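Local coordinates for protein prolyl endopeptidase (Myxococcus xanthus, PDB 2BKL) that probably hydrolyses oligopeptides on the carboxyl side of proline, with alanine accepted less well, as a serine endopeptidase of the S9A family, at residues A[629-632]-A[636-639]; A[608-613]-A[622-627]; A[642-647]-A[664-669]; A[24-27]-A[33-36]. All blocks are in the same frame, centred on the assembly; numbering follows the deposited sequence.

Contact 1 of 4, residues A[629-632]-A[636-639]; sequences AAVQ and GNPA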
loop_
_atom_site.group_PDB
_atom_site.type_symbol
_atom_site.label_atom_id
_atom_site.label_comp_id
_atom_site.label_asym_id
_atom_site.label_seq_id
_atom_site.Cartn_x
_atom_site.Cartn_y
_atom_site.Cartn_z
ATOM N N ALA A 629 -18.582 1.054 -18.327
ATOM C CA ALA A 629 -19.720 1.418 -19.147
ATOM C C ALA A 629 -19.340 2.361 -20.275
ATOM O O ALA A 629 -19.726 2.159 -21.421
ATOM C CB ALA A 629 -20.791 2.051 -18.302
ATOM N N ALA A 630 -18.503 3.343 -19.969
ATOM C CA ALA A 630 -18.054 4.312 -20.971
ATOM C C ALA A 630 -17.217 3.636 -22.075
ATOM O O ALA A 630 -17.366 3.927 -23.250
ATOM C CB ALA A 630 -17.279 5.426 -20.295
ATOM N N VAL A 631 -16.349 2.713 -21.688
ATOM C CA VAL A 631 -15.496 2.030 -22.653
ATOM C C VAL A 631 -16.304 1.037 -23.520
ATOM O O VAL A 631 -16.133 0.981 -24.747
ATOM C CB VAL A 631 -14.307 1.358 -21.943
ATOM C CG1 VAL A 631 -13.518 0.501 -22.894
ATOM C CG2 VAL A 631 -13.417 2.414 -21.310
ATOM N N GLN A 632 -17.180 0.253 -22.885
ATOM C CA GLN A 632 -18.002 -0.717 -23.618
ATOM C C GLN A 632 -18.838 -0.026 -24.678
ATOM O O GLN A 632 -19.003 -0.544 -25.767
ATOM C CB GLN A 632 -18.947 -1.497 -22.689
ATOM C CG GLN A 632 -18.214 -2.485 -21.794
ATOM C CD GLN A 632 -19.111 -3.228 -20.843
ATOM O OE1 GLN A 632 -20.246 -2.833 -20.605
ATOM N NE2 GLN A 632 -18.586 -4.308 -20.258
ATOM N N GLY A 636 -17.328 2.776 -31.928
ATOM C CA GLY A 636 -16.181 2.332 -32.681
ATOM C C GLY A 636 -15.074 1.648 -31.892
ATOM O O GLY A 636 -13.984 1.449 -32.431
ATOM N N ASN A 637 -15.337 1.302 -30.631
ATOM C CA ASN A 637 -14.391 0.511 -29.861
ATOM C C ASN A 637 -14.721 -0.978 -29.956
ATOM O O ASN A 637 -15.712 -1.395 -29.394
ATOM C CB ASN A 637 -14.432 0.896 -28.379
ATOM C CG ASN A 637 -13.407 0.123 -27.590
ATOM O OD1 ASN A 637 -12.370 -0.280 -28.137
ATOM N ND2 ASN A 637 -13.680 -0.099 -26.297
ATOM N N PRO A 638 -13.884 -1.753 -30.642
ATOM C CA PRO A 638 -14.136 -3.190 -30.822
ATOM C C PRO A 638 -13.484 -4.093 -29.775
ATOM O O PRO A 638 -13.792 -5.293 -29.726
ATOM C CB PRO A 638 -13.511 -3.450 -32.188
ATOM C CG PRO A 638 -12.334 -2.535 -32.236
ATOM C CD PRO A 638 -12.682 -1.327 -31.381
ATOM N N ALA A 639 -12.615 -3.521 -28.943
ATOM C CA ALA A 639 -11.849 -4.298 -27.973
ATOM C C ALA A 639 -12.682 -4.649 -26.758
ATOM O O ALA A 639 -13.557 -3.882 -26.329
ATOM C CB ALA A 639 -10.616 -3.528 -27.542
HETATM O O HOH W 1 -17.274 -2.325 -27.146
#
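The first torsion of Asn637 sets this contact: CG is anti to the backbone N (chi1 -177°), which sends the amide at Val631 O, while chi1 of Val631 (173°) only brings CG1 beside Asn637 ND2. The meeting point is the last turn of helix 622-632 in the alpha/beta-hydrolase fold, just before the loop that leads into strand 641-646. Asn637 ND2 donates to Val631 O over 3.1 Å, and the N-H points almost straight at the oxygen (170°). The acceptor lies in the amide plane of Asn637, whereas the donor stands well above the carbonyl plane of Val631 and not on a lone pair. Beside the bond, Val631 CG1 packs on Asn637 ND2 at 3.5 Å.

The other end of the amide is also held. Asn637 OD1 takes a weak bond from Ala639 N at 3.3 Å, the hydrogen-bond pattern of an Asx turn, and accepts from Tyr605 N as well. With both ends engaged, the rotation of the amide is well defined.

Gln632 anchors the same turn elsewhere, through Gln42 and Ala641 O. A second tie between helix and loop is made by one water, which donates both its hydrogens: to Gln632 O at 2.8 Å and to Asn637 O at 2.9 Å.

Contact 2 of 4, residues A[608-613]-A[622-627]; sequences LLMMAA and MHARKF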
loop_
_atom_site.group_PDB
_atom_site.type_symbol
_atom_site.label_atom_id
_atom_site.label_comp_id
_atom_site.label_asym_id
_atom_site.label_seq_id
_atom_site.Cartn_x
_atom_site.Cartn_y
_atom_site.Cartn_z
ATOM N N LEU A 608 -9.543 -4.222 -22.110
ATOM C CA LEU A 608 -9.602 -3.769 -20.741
ATOM C C LEU A 608 -10.152 -4.838 -19.830
ATOM O O LEU A 608 -11.230 -5.380 -20.100
ATOM C CB LEU A 608 -10.458 -2.513 -20.658
ATOM C CG LEU A 608 -10.759 -1.932 -19.297
ATOM C CD1 LEU A 608 -9.455 -1.485 -18.621
ATOM C CD2 LEU A 608 -11.721 -0.742 -19.408
ATOM N N LEU A 609 -9.422 -5.162 -18.760
ATOM C CA LEU A 609 -9.918 -5.996 -17.672
ATOM C C LEU A 609 -9.921 -5.160 -16.385
ATOM O O LEU A 609 -8.876 -4.739 -15.910
ATOM C CB LEU A 609 -9.049 -7.238 -17.482
ATOM C CG LEU A 609 -9.360 -8.169 -16.307
ATOM C CD1 LEU A 609 -10.806 -8.655 -16.356
ATOM C CD2 LEU A 609 -8.387 -9.345 -16.237
ATOM N N MET A 610 -11.116 -4.906 -15.852
ATOM C CA MET A 610 -11.316 -4.137 -14.628
ATOM C C MET A 610 -11.396 -5.150 -13.504
ATOM O O MET A 610 -12.314 -5.994 -13.486
ATOM C CB MET A 610 -12.698 -3.496 -14.674
ATOM C CG MET A 610 -12.964 -2.123 -15.244
ATOM S SD MET A 610 -11.638 -1.175 -15.758
ATOM C CE MET A 610 -12.028 0.310 -14.803
ATOM N N MET A 611 -10.527 -5.052 -12.527
ATOM C CA MET A 611 -10.519 -5.964 -11.390
ATOM C C MET A 611 -11.038 -5.247 -10.162
ATOM O O MET A 611 -10.312 -4.544 -9.440
ATOM C CB MET A 611 -9.154 -6.553 -11.139
ATOM C CG MET A 611 -8.556 -7.074 -12.385
ATOM S SD MET A 611 -7.311 -8.362 -12.387
ATOM C CE MET A 611 -8.014 -9.679 -11.324
ATOM N N ALA A 612 -12.313 -5.457 -9.902
ATOM C CA ALA A 612 -13.017 -4.776 -8.820
ATOM C C ALA A 612 -13.224 -5.714 -7.641
ATOM O O ALA A 612 -12.999 -6.918 -7.717
ATOM C CB ALA A 612 -14.336 -4.265 -9.323
ATOM N N ALA A 613 -13.587 -5.110 -6.518
ATOM C CA ALA A 613 -13.807 -5.793 -5.248
ATOM C C ALA A 613 -15.134 -5.327 -4.681
ATOM O O ALA A 613 -15.381 -4.119 -4.588
ATOM C CB ALA A 613 -12.698 -5.477 -4.287
ATOM N N MET A 622 -17.784 2.511 -7.543
ATOM C CA MET A 622 -18.524 3.154 -8.631
ATOM C C MET A 622 -17.586 3.572 -9.788
ATOM O O MET A 622 -18.009 3.631 -10.924
ATOM C CB MET A 622 -19.349 4.347 -8.136
ATOM C CG MET A 622 -18.562 5.583 -7.745
ATOM S SD MET A 622 -18.203 6.618 -9.150
ATOM C CE MET A 622 -17.565 8.093 -8.393
ATOM N N HIS A 623 -16.331 3.889 -9.495
ATOM C CA HIS A 623 -15.439 4.354 -10.522
ATOM C C HIS A 623 -15.286 3.321 -11.632
ATOM O O HIS A 623 -15.399 3.640 -12.803
ATOM C CB HIS A 623 -14.035 4.670 -9.964
ATOM C CG HIS A 623 -14.000 5.809 -9.002
ATOM N ND1 HIS A 623 -13.893 7.123 -9.404
ATOM C CD2 HIS A 623 -14.053 5.829 -7.639
ATOM C CE1 HIS A 623 -13.859 7.897 -8.332
ATOM N NE2 HIS A 623 -13.964 7.139 -7.252
ATOM N N ALA A 624 -15.054 2.073 -11.253
ATOM C CA ALA A 624 -14.873 1.011 -12.228
ATOM C C ALA A 624 -16.168 0.771 -13.011
ATOM O O ALA A 624 -16.146 0.496 -14.187
ATOM C CB ALA A 624 -14.430 -0.247 -11.492
ATOM N N ARG A 625 -17.316 0.873 -12.359
ATOM C CA ARG A 625 -18.575 0.673 -13.077
ATOM C C ARG A 625 -18.786 1.730 -14.147
ATOM O O ARG A 625 -19.108 1.414 -15.299
ATOM C CB ARG A 625 -19.770 0.707 -12.123
ATOM C CG ARG A 625 -19.794 -0.344 -11.033
ATOM C CD ARG A 625 -21.175 -0.551 -10.362
ATOM N NE ARG A 625 -21.556 0.541 -9.471
ATOM C CZ ARG A 625 -21.295 0.633 -8.171
ATOM N NH1 ARG A 625 -20.593 -0.289 -7.551
ATOM N NH2 ARG A 625 -21.746 1.678 -7.469
ATOM N N LYS A 626 -18.650 2.988 -13.782
ATOM C CA LYS A 626 -18.865 4.066 -14.748
ATOM C C LYS A 626 -17.855 3.997 -15.909
ATOM O O LYS A 626 -18.220 4.236 -17.074
ATOM C CB LYS A 626 -18.822 5.425 -14.083
ATOM C CG LYS A 626 -19.945 5.674 -13.067
ATOM C CD LYS A 626 -20.302 7.140 -12.914
ATOM C CE LYS A 626 -19.153 7.998 -12.475
ATOM N NZ LYS A 626 -19.594 9.411 -12.176
ATOM N N PHE A 627 -16.590 3.708 -15.597
ATOM C CA PHE A 627 -15.574 3.678 -16.631
ATOM C C PHE A 627 -15.803 2.519 -17.576
ATOM O O PHE A 627 -15.696 2.705 -18.781
ATOM C CB PHE A 627 -14.177 3.636 -16.008
ATOM C CG PHE A 627 -13.054 3.828 -16.989
ATOM C CD1 PHE A 627 -12.766 5.088 -17.479
ATOM C CD2 PHE A 627 -12.284 2.743 -17.431
ATOM C CE1 PHE A 627 -11.693 5.292 -18.323
ATOM C CE2 PHE A 627 -11.230 2.935 -18.311
ATOM C CZ PHE A 627 -10.950 4.193 -18.770
#
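Leu608 and Phe627 meet obliquely: Leu608 CD2 approaches Phe627 CE2 to 3.9 Å and Phe627 CD2 to 4.0 Å, so one methyl touches two neighbouring ring carbons. They belong to the first strand and the helix of a beta-alpha-beta unit (strand 607-613, helix 622-632, strand 641-646) in the alpha/beta-hydrolase fold. The helix runs back along the sheet, its axis 9.0 Å from that of the strand and 149° from it in direction.

The CB of Phe627 already points at the strand, and a first torsion of -171°, with CG opposite the backbone N, carries the ring on in that direction. Met610 comes at the ring along another line, with the two side chains at about a right angle. In the conformer described, one of two deposited, its chain bends twice and places CE against Phe627 CD2 at 3.6 Å; since the methionine takes up two positions, every spacing from its CE is less certain than that of Leu608.

Where strand and helix backbones come nearest, Met610 CA and Ala624 CA are 6.7 Å apart. Such an approach suits the small Ala624, whose methyl points at the strand. Leu560 touches both Met610 and Phe627 and extends this apolar layer, while Leu608 and Met610 are also tied by backbone bonds to Leu642 in the next strand. The bound N-[(benzyloxy)carbonyl]-L-alanyl-L-proline is about 13 Å from the side chain of Ala624. In this conformer the methionine methyl meets that alanine through CA and CB, with Met610 CE 3.9 Å from Ala624 CA and 4.1 Å from Ala624 CB.

Contact 3 of 4, residues A[642-647]-A[664-669]; sequences LLRIEA and SVDLYS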
loop_
_atom_site.group_PDB
_atom_site.type_symbol
_atom_site.label_atom_id
_atom_site.label_comp_id
_atom_site.label_asym_id
_atom_site.label_seq_id
_atom_site.Cartn_x
_atom_site.Cartn_y
_atom_site.Cartn_z
ATOM N N LEU A 642 -14.095 -5.744 -19.727
ATOM C CA LEU A 642 -14.709 -6.655 -18.780
ATOM C C LEU A 642 -14.652 -6.101 -17.387
ATOM O O LEU A 642 -13.621 -5.547 -17.008
ATOM C CB LEU A 642 -13.993 -8.017 -18.820
ATOM C CG LEU A 642 -13.916 -8.714 -20.179
ATOM C CD1 LEU A 642 -13.074 -9.962 -20.114
ATOM C CD2 LEU A 642 -15.286 -9.051 -20.705
ATOM N N LEU A 643 -15.725 -6.262 -16.620
ATOM C CA LEU A 643 -15.753 -5.916 -15.218
ATOM C C LEU A 643 -15.853 -7.196 -14.390
ATOM O O LEU A 643 -16.895 -7.831 -14.343
ATOM C CB LEU A 643 -16.940 -4.978 -14.920
ATOM C CG LEU A 643 -17.142 -4.605 -13.444
ATOM C CD1 LEU A 643 -15.990 -3.797 -12.889
ATOM C CD2 LEU A 643 -18.451 -3.831 -13.256
ATOM N N ARG A 644 -14.759 -7.570 -13.751
ATOM C CA ARG A 644 -14.690 -8.721 -12.870
ATOM C C ARG A 644 -14.811 -8.271 -11.412
ATOM O O ARG A 644 -13.988 -7.470 -10.965
ATOM C CB ARG A 644 -13.361 -9.387 -13.089
ATOM C CG ARG A 644 -13.147 -10.697 -12.333
ATOM C CD ARG A 644 -11.686 -11.100 -12.317
ATOM N NE ARG A 644 -11.437 -12.413 -11.770
ATOM C CZ ARG A 644 -11.321 -12.701 -10.476
ATOM N NH1 ARG A 644 -11.443 -11.790 -9.537
ATOM N NH2 ARG A 644 -11.088 -13.954 -10.130
ATOM N N ILE A 645 -15.794 -8.765 -10.671
ATOM C CA ILE A 645 -16.009 -8.325 -9.312
ATOM C C ILE A 645 -15.655 -9.446 -8.355
ATOM O O ILE A 645 -16.303 -10.497 -8.347
ATOM C CB ILE A 645 -17.458 -7.843 -9.109
ATOM C CG1 ILE A 645 -17.845 -6.760 -10.151
ATOM C CG2 ILE A 645 -17.666 -7.350 -7.661
ATOM C CD1 ILE A 645 -19.352 -6.367 -10.111
ATOM N N GLU A 646 -14.622 -9.246 -7.556
ATOM C CA GLU A 646 -14.219 -10.263 -6.599
ATOM C C GLU A 646 -15.170 -10.256 -5.419
ATOM O O GLU A 646 -15.465 -9.197 -4.873
ATOM C CB GLU A 646 -12.800 -9.962 -6.131
ATOM C CG GLU A 646 -12.183 -10.957 -5.157
ATOM C CD GLU A 646 -11.536 -12.155 -5.818
ATOM O OE1 GLU A 646 -10.784 -11.973 -6.803
ATOM O OE2 GLU A 646 -11.711 -13.279 -5.281
ATOM N N ALA A 647 -15.621 -11.443 -5.023
ATOM C CA ALA A 647 -16.543 -11.573 -3.922
ATOM C C ALA A 647 -15.827 -11.533 -2.568
ATOM O O ALA A 647 -14.688 -11.965 -2.453
ATOM C CB ALA A 647 -17.334 -12.861 -4.055
ATOM N N SER A 664 -5.321 -14.574 -10.537
ATOM C CA SER A 664 -4.145 -14.609 -11.382
ATOM C C SER A 664 -4.415 -15.408 -12.644
ATOM O O SER A 664 -3.936 -15.022 -13.690
ATOM C CB SER A 664 -2.930 -15.175 -10.626
ATOM O OG SER A 664 -2.514 -14.241 -9.632
ATOM N N VAL A 665 -5.142 -16.525 -12.546
ATOM C CA VAL A 665 -5.510 -17.289 -13.722
ATOM C C VAL A 665 -6.290 -16.369 -14.686
ATOM O O VAL A 665 -6.056 -16.356 -15.890
ATOM C CB VAL A 665 -6.333 -18.569 -13.373
ATOM C CG1 VAL A 665 -6.850 -19.236 -14.637
ATOM C CG2 VAL A 665 -5.491 -19.559 -12.535
ATOM N N ASP A 666 -7.240 -15.628 -14.141
ATOM C CA ASP A 666 -8.047 -14.718 -14.934
ATOM C C ASP A 666 -7.201 -13.636 -15.590
ATOM O O ASP A 666 -7.343 -13.406 -16.774
ATOM C CB ASP A 666 -9.176 -14.135 -14.089
ATOM C CG ASP A 666 -10.310 -15.120 -13.854
ATOM O OD1 ASP A 666 -10.377 -16.200 -14.491
ATOM O OD2 ASP A 666 -11.221 -14.880 -13.042
ATOM N N LEU A 667 -6.336 -12.981 -14.833
ATOM C CA LEU A 667 -5.484 -11.919 -15.334
ATOM C C LEU A 667 -4.610 -12.405 -16.450
ATOM O O LEU A 667 -4.608 -11.823 -17.530
ATOM C CB LEU A 667 -4.618 -11.369 -14.188
ATOM C CG LEU A 667 -3.868 -10.052 -14.439
ATOM C CD1 LEU A 667 -3.482 -9.401 -13.078
ATOM C CD2 LEU A 667 -2.662 -10.216 -15.298
ATOM N N TYR A 668 -3.874 -13.491 -16.222
ATOM C CA TYR A 668 -2.870 -13.910 -17.194
ATOM C C TYR A 668 -3.516 -14.590 -18.398
ATOM O O TYR A 668 -3.022 -14.429 -19.521
ATOM C CB TYR A 668 -1.697 -14.705 -16.545
ATOM C CG TYR A 668 -0.785 -13.754 -15.767
ATOM C CD1 TYR A 668 0.129 -12.965 -16.438
ATOM C CD2 TYR A 668 -0.849 -13.643 -14.378
ATOM C CE1 TYR A 668 0.952 -12.058 -15.757
ATOM C CE2 TYR A 668 -0.007 -12.748 -13.675
ATOM C CZ TYR A 668 0.891 -11.958 -14.390
ATOM O OH TYR A 668 1.721 -11.033 -13.761
ATOM N N SER A 669 -4.647 -15.276 -18.220
ATOM C CA SER A 669 -5.359 -15.812 -19.373
ATOM C C SER A 669 -5.972 -14.696 -20.259
ATOM O O SER A 669 -5.930 -14.810 -21.474
ATOM C CB SER A 669 -6.340 -16.919 -18.975
ATOM O OG SER A 669 -7.492 -16.431 -18.316
#
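Arg644 and Asp666 are joined by a buried salt bridge in which two nitrogens grip one oxygen side-on. Arg644 NE donates to Asp666 OD2 over 2.8 Å at 159°, meeting the anti lone pair of that oxygen; Arg644 NH2 reaches Asp666 OD2 at 3.1 Å along a more bent path. Both bonds lie in the guanidinium plane, but the carboxylate is turned 66° against it. The arginine gets there with CG turned away from the backbone N (chi1 -175°) and its chain extended as far as NE.

Further charges extend the network. Arg644 NH1 bonds Glu646 OE1 at 2.8 Å, from above that carboxylate, and Asp666 OD1 pairs with Arg56 NH1. Replacing Arg644 with a leucine would probably leave Glu646 without this salt-bridge mate and Asp666 OD2 without its two-nitrogen grip, though OD1 would keep its pairing with Arg56.

Hydroxyl bonding backs this up: Ser669 OG, which also bonds Arg56 NH1, donates to Val665 O at 2.8 Å.

The salt bridge joins strand 641-646, outermost in the main sheet, to helix 657-674, the last of the chain, a strand-then-helix order typical of the alpha/beta-hydrolase fold.

Contact 4 of 4, residues A[24-27]-A[33-36]; sequences YRWL and PEVQ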
loop_
_atom_site.group_PDB
_atom_site.type_symbol
_atom_site.label_atom_id
_atom_site.label_comp_id
_atom_site.label_asym_id
_atom_site.label_seq_id
_atom_site.Cartn_x
_atom_site.Cartn_y
_atom_site.Cartn_z
ATOM N N TYR A 24 -23.217 8.100 -16.976
ATOM C CA TYR A 24 -23.447 6.900 -16.189
ATOM C C TYR A 24 -23.555 7.197 -14.688
ATOM O O TYR A 24 -23.365 6.321 -13.873
ATOM C CB TYR A 24 -22.351 5.863 -16.502
ATOM C CG TYR A 24 -22.334 5.544 -17.961
ATOM C CD1 TYR A 24 -23.395 4.892 -18.563
ATOM C CD2 TYR A 24 -21.299 5.985 -18.778
ATOM C CE1 TYR A 24 -23.404 4.628 -19.919
ATOM C CE2 TYR A 24 -21.311 5.746 -20.140
ATOM C CZ TYR A 24 -22.369 5.051 -20.708
ATOM O OH TYR A 24 -22.381 4.832 -22.068
ATOM N N ARG A 25 -23.931 8.426 -14.351
ATOM C CA ARG A 25 -24.233 8.824 -12.972
ATOM C C ARG A 25 -25.100 7.805 -12.217
ATOM O O ARG A 25 -24.887 7.558 -11.025
ATOM C CB ARG A 25 -24.892 10.197 -12.979
ATOM C CG ARG A 25 -25.413 10.686 -11.628
ATOM C CD ARG A 25 -24.343 10.983 -10.617
ATOM N NE ARG A 25 -23.480 12.033 -11.079
ATOM C CZ ARG A 25 -23.772 13.326 -11.108
ATOM N NH1 ARG A 25 -24.892 13.778 -10.545
ATOM N NH2 ARG A 25 -22.925 14.198 -11.635
ATOM N N TRP A 26 -26.073 7.201 -12.889
ATOM C CA TRP A 26 -26.987 6.287 -12.232
ATOM C C TRP A 26 -26.317 5.069 -11.628
ATOM O O TRP A 26 -26.836 4.485 -10.682
ATOM C CB TRP A 26 -28.155 5.898 -13.172
ATOM C CG TRP A 26 -27.841 4.939 -14.280
ATOM C CD1 TRP A 26 -27.399 5.238 -15.545
ATOM C CD2 TRP A 26 -27.989 3.520 -14.238
ATOM N NE1 TRP A 26 -27.240 4.081 -16.271
ATOM C CE2 TRP A 26 -27.610 3.010 -15.503
ATOM C CE3 TRP A 26 -28.398 2.617 -13.261
ATOM C CZ2 TRP A 26 -27.632 1.644 -15.799
ATOM C CZ3 TRP A 26 -28.411 1.261 -13.558
ATOM C CH2 TRP A 26 -28.033 0.791 -14.819
ATOM N N LEU A 27 -25.153 4.691 -12.167
ATOM C CA LEU A 27 -24.405 3.564 -11.617
ATOM C C LEU A 27 -23.689 3.855 -10.317
ATOM O O LEU A 27 -23.134 2.925 -9.708
ATOM C CB LEU A 27 -23.351 3.092 -12.624
ATOM C CG LEU A 27 -23.899 2.467 -13.903
ATOM C CD1 LEU A 27 -22.780 2.234 -14.877
ATOM C CD2 LEU A 27 -24.576 1.152 -13.586
ATOM N N PRO A 33 -31.564 -1.519 -6.873
ATOM C CA PRO A 33 -31.623 -2.861 -7.463
ATOM C C PRO A 33 -31.166 -2.948 -8.928
ATOM O O PRO A 33 -30.590 -3.954 -9.336
ATOM C CB PRO A 33 -33.105 -3.248 -7.320
ATOM C CG PRO A 33 -33.526 -2.518 -6.120
ATOM C CD PRO A 33 -32.832 -1.174 -6.191
ATOM N N GLU A 34 -31.431 -1.919 -9.722
ATOM C CA GLU A 34 -31.038 -1.968 -11.112
ATOM C C GLU A 34 -29.517 -2.045 -11.223
ATOM O O GLU A 34 -29.002 -2.682 -12.132
ATOM C CB GLU A 34 -31.533 -0.754 -11.880
ATOM C CG GLU A 34 -31.433 -0.920 -13.379
ATOM C CD GLU A 34 -31.822 0.320 -14.152
ATOM O OE1 GLU A 34 -32.157 1.369 -13.540
ATOM O OE2 GLU A 34 -31.795 0.225 -15.390
ATOM N N VAL A 35 -28.825 -1.353 -10.329
ATOM C CA VAL A 35 -27.360 -1.330 -10.353
ATOM C C VAL A 35 -26.839 -2.705 -9.896
ATOM O O VAL A 35 -25.941 -3.254 -10.527
ATOM C CB VAL A 35 -26.781 -0.185 -9.489
ATOM C CG1 VAL A 35 -25.253 -0.278 -9.411
ATOM C CG2 VAL A 35 -27.246 1.169 -9.997
ATOM N N GLN A 36 -27.414 -3.278 -8.843
ATOM C CA GLN A 36 -27.012 -4.629 -8.435
ATOM C C GLN A 36 -27.228 -5.652 -9.534
ATOM O O GLN A 36 -26.358 -6.485 -9.778
ATOM C CB GLN A 36 -27.757 -5.054 -7.168
ATOM C CG GLN A 36 -27.339 -4.263 -5.952
ATOM C CD GLN A 36 -25.921 -4.596 -5.467
ATOM O OE1 GLN A 36 -25.464 -5.752 -5.560
ATOM N NE2 GLN A 36 -25.230 -3.593 -4.932
#
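Trp26 brings the far corner of its six-membered ring, CZ3 and CH2, up to the carboxylate of Glu34, the two planes 29° apart and the side chains crossing at about a right angle. The site lies in the N-terminal segment, where a short 3-10 turn leads into helix 33-51; as in other prolyl oligopeptidases, this segment packs on the alpha/beta-hydrolase domain. Trp26 CZ3 comes to 3.6 Å from Glu34 CD, while Trp26 CH2 meets Glu34 OE2 at 3.8 Å. The first torsion of Trp26 puts CG between the backbone N and the carbonyl carbon (chi1 74°), a crowded position, and Glu34 extends to it on a stretched chain.

Arg7 completes the cluster: it forms a salt bridge with Glu34 OE2 and a cation-pi contact with Trp26, and its carbonyl accepts from Trp26 NE1. With an alanine in place of Trp26, Glu34 and Arg7 would probably be less firmly placed and Arg7 O left without the indole N-H.

Val35 also touches the ring, the two side chains running past each other in opposite directions. Its CG2 branch lies 3.7 Å from Trp26 CZ3 and also packs on the backbone, with Val35 CG2 3.4 Å from Trp26 O. The other branch faces the next carbonyl, Val35 CG1 lying 3.9 Å from Leu27 O, an oxygen that also accepts from Arg625 NE of helix 622-632. On one face of the indole, Leu27 CD2 sits 3.6 Å above the ring plane, toward its rim.

How the contacts relate
Along the chain the order is contact 4, contact 2, contact 1, contact 3, each closed before the next opens. Contacts 1 and 2 share helix 622-632, with centres about 13 Å apart, and touch where Val631 CG2 packs on Leu608 CD2 at 4.1 Å. Contacts 2 and 3, about 11 Å apart between centres, use neighbouring strands of one sheet, 607-613 and 641-646. Contact 4 comes from the N-terminal segment yet packs on helix 622-632, Tyr24 against Ala629 and Ala630, Leu27 against Ala629. It has no touch with contact 3, about 22 Å away between centres. Sequence-distant parts are thus assembled on one alpha/beta-hydrolase domain, with helix 622-632 between its sheet and the N-terminal segment.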